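Putative O-acetylhomoserine (Thiol)-lyase (Campylobacter jejuni, PDB 4OC9) probably uses pyridoxal 5'-phosphate to transfer the aminocarboxypropyl group of O-acetylhomoserine to a thiol or sulfide. Local coordinates at residues D[100-105]-D[146-151]. Residues are numbered along the deposited sequence; the frame is centred on the assembly and turned at random.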
loop_
_atom_site.group_PDB
_atom_site.type_symbol
_atom_site.label_atom_id
_atom_site.label_comp_id
_atom_site.label_asym_id
_atom_site.label_seq_id
_atom_site.Cartn_x
_atom_site.Cartn_y
_atom_site.Cartn_z
ATOM N N ASP D 100 -29.922 26.077 -12.637
ATOM C CA ASP D 100 -30.353 25.000 -13.500
ATOM C C ASP D 100 -31.053 23.914 -12.672
ATOM O O ASP D 100 -31.120 23.978 -11.442
ATOM C CB ASP D 100 -29.133 24.404 -14.226
ATOM C CG ASP D 100 -28.446 25.400 -15.167
ATOM O OD1 ASP D 100 -29.120 26.358 -15.590
ATOM O OD2 ASP D 100 -27.238 25.189 -15.491
ATOM N N ASN D 101 -31.572 22.909 -13.362
ATOM C CA ASN D 101 -32.203 21.807 -12.683
ATOM C C ASN D 101 -31.774 20.503 -13.338
ATOM O O ASN D 101 -31.258 20.487 -14.467
ATOM C CB ASN D 101 -33.726 21.969 -12.671
ATOM C CG ASN D 101 -34.354 21.854 -14.034
ATOM O OD1 ASN D 101 -34.558 20.758 -14.537
ATOM N ND2 ASN D 101 -34.824 22.969 -14.545
ATOM N N VAL D 102 -31.956 19.421 -12.595
ATOM C CA VAL D 102 -31.609 18.100 -13.089
ATOM C C VAL D 102 -32.761 17.200 -12.763
ATOM O O VAL D 102 -33.387 17.337 -11.709
ATOM C CB VAL D 102 -30.307 17.509 -12.463
ATOM C CG1 VAL D 102 -29.101 18.386 -12.792
ATOM C CG2 VAL D 102 -30.432 17.363 -10.947
ATOM N N ALA D 103 -33.013 16.250 -13.660
ATOM C CA ALA D 103 -34.081 15.272 -13.487
ATOM C C ALA D 103 -33.460 13.981 -12.947
ATOM O O ALA D 103 -32.461 13.489 -13.499
ATOM C CB ALA D 103 -34.772 14.995 -14.806
ATOM N N TYR D 104 -34.071 13.415 -11.907
ATOM C CA TYR D 104 -33.536 12.204 -11.331
ATOM C C TYR D 104 -34.595 11.156 -10.981
ATOM O O TYR D 104 -35.700 11.467 -10.574
ATOM C CB TYR D 104 -32.746 12.556 -10.063
ATOM C CG TYR D 104 -33.599 12.993 -8.876
ATOM C CD1 TYR D 104 -34.144 14.271 -8.797
ATOM C CD2 TYR D 104 -33.800 12.140 -7.803
ATOM C CE1 TYR D 104 -34.912 14.659 -7.704
ATOM C CE2 TYR D 104 -34.537 12.530 -6.702
ATOM C CZ TYR D 104 -35.098 13.786 -6.666
ATOM O OH TYR D 104 -35.830 14.151 -5.576
ATOM N N SER D 105 -34.219 9.910 -11.137
ATOM C CA SER D 105 -35.082 8.784 -10.838
ATOM C C SER D 105 -35.436 8.699 -9.352
ATOM O O SER D 105 -34.612 8.972 -8.467
ATOM C CB SER D 105 -34.400 7.464 -11.292
ATOM O OG SER D 105 -35.138 6.336 -10.885
ATOM N N THR D 146 -33.079 22.202 -17.692
ATOM C CA THR D 146 -32.794 20.840 -17.285
ATOM C C THR D 146 -31.508 20.437 -17.984
ATOM O O THR D 146 -31.458 20.322 -19.221
ATOM C CB THR D 146 -33.929 19.881 -17.666
ATOM O OG1 THR D 146 -35.148 20.293 -17.031
ATOM C CG2 THR D 146 -33.574 18.444 -17.223
ATOM N N LYS D 147 -30.471 20.176 -17.199
ATOM C CA LYS D 147 -29.162 19.803 -17.780
ATOM C C LYS D 147 -28.760 18.317 -17.744
ATOM O O LYS D 147 -27.786 17.922 -18.387
ATOM C CB LYS D 147 -28.086 20.586 -17.055
ATOM C CG LYS D 147 -28.362 22.066 -17.012
ATOM C CD LYS D 147 -28.596 22.652 -18.388
ATOM C CE LYS D 147 -28.678 24.163 -18.290
ATOM N NZ LYS D 147 -29.049 24.708 -19.610
ATOM N N ALA D 148 -29.484 17.507 -16.973
ATOM C CA ALA D 148 -29.160 16.088 -16.889
ATOM C C ALA D 148 -30.347 15.240 -16.442
ATOM O O ALA D 148 -31.251 15.711 -15.737
ATOM C CB ALA D 148 -27.987 15.867 -15.949
ATOM N N ILE D 149 -30.333 14.000 -16.914
ATOM C CA ILE D 149 -31.352 12.982 -16.614
ATOM C C ILE D 149 -30.554 11.840 -15.963
ATOM O O ILE D 149 -29.751 11.178 -16.637
ATOM C CB ILE D 149 -32.091 12.535 -17.858
ATOM C CG1 ILE D 149 -32.893 13.729 -18.424
ATOM C CG2 ILE D 149 -33.017 11.402 -17.492
ATOM C CD1 ILE D 149 -33.604 13.470 -19.737
ATOM N N PHE D 150 -30.760 11.666 -14.651
ATOM C CA PHE D 150 -30.039 10.685 -13.874
ATOM C C PHE D 150 -30.850 9.515 -13.404
ATOM O O PHE D 150 -31.945 9.691 -12.882
ATOM C CB PHE D 150 -29.465 11.369 -12.638
ATOM C CG PHE D 150 -28.538 10.493 -11.839
ATOM C CD1 PHE D 150 -29.027 9.642 -10.865
ATOM C CD2 PHE D 150 -27.170 10.537 -12.061
ATOM C CE1 PHE D 150 -28.177 8.828 -10.153
ATOM C CE2 PHE D 150 -26.315 9.719 -11.341
ATOM C CZ PHE D 150 -26.824 8.861 -10.392
ATOM N N PHE D 151 -30.285 8.322 -13.583
ATOM C CA PHE D 151 -30.955 7.099 -13.172
ATOM C C PHE D 151 -29.959 5.954 -13.035
ATOM O O PHE D 151 -28.798 6.063 -13.456
ATOM C CB PHE D 151 -31.985 6.680 -14.209
ATOM C CG PHE D 151 -31.384 6.267 -15.514
ATOM C CD1 PHE D 151 -31.039 7.204 -16.452
ATOM C CD2 PHE D 151 -31.220 4.944 -15.821
ATOM C CE1 PHE D 151 -30.523 6.822 -17.677
ATOM C CE2 PHE D 151 -30.694 4.547 -17.044
ATOM C CZ PHE D 151 -30.336 5.493 -17.974
#
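Asn101 to Ser105 pairs with Thr146 to Phe151 as neighbouring parallel strands of the seven-stranded mixed sheet in the large domain of this fold type I (aspartate aminotransferase-like) PLP enzyme. Strand 126-130 flanks 101-105 on its other edge, and strand 177-181 flanks 146-151. Helix 110-119 covers the face that carries Val102, Tyr104 and Phe150.

Four backbone hydrogen bonds join the strands. Lys147 N gives to Asn101 O, and Ala103 N gives to Ala148 O. Phe150 N gives to Ala103 O at 2.7 Å, and Ser105 N gives to Phe150 O. Asn101 faces Thr146, but Ala103 faces Ile149. This one-residue shift is a beta bulge. Within it Lys147 has psi -13°, far from extended, and its CB points toward 100-105.

The Lys147 side chain can be followed outward. CB lies 4.1 Å from Asn101 O. CG packs 3.7 Å from Asp100 CB. The chain bends at chi2 (-54°), and CD lies 4.1 Å from Asp100 OD2. CE comes closer, 3.3 Å from the same OD2. NZ stays 4.3 Å from Asp100 OD1, too far for a salt bridge, and hydrogen-bonds to Arg234 O instead. Asp100 OD2 accepts from Ser97 N.

On the face with Ala103 and Ile149, Ala103 CB lies 4.3 Å from Ile149 CG1. Asn101 and Thr146 add a polar link there. Asn101 CG sits between its backbone N and carbonyl carbon (chi1 67°), and its OD1 meets the threonine hydroxyl. Asp143 ties down both groups: its OD1 takes Asn101 ND2, and its N bonds to Thr146 OG1. Thr146 OG1 in turn donates to Asn101 OD1 over 2.6 Å, in the carbonyl plane and on a lone pair.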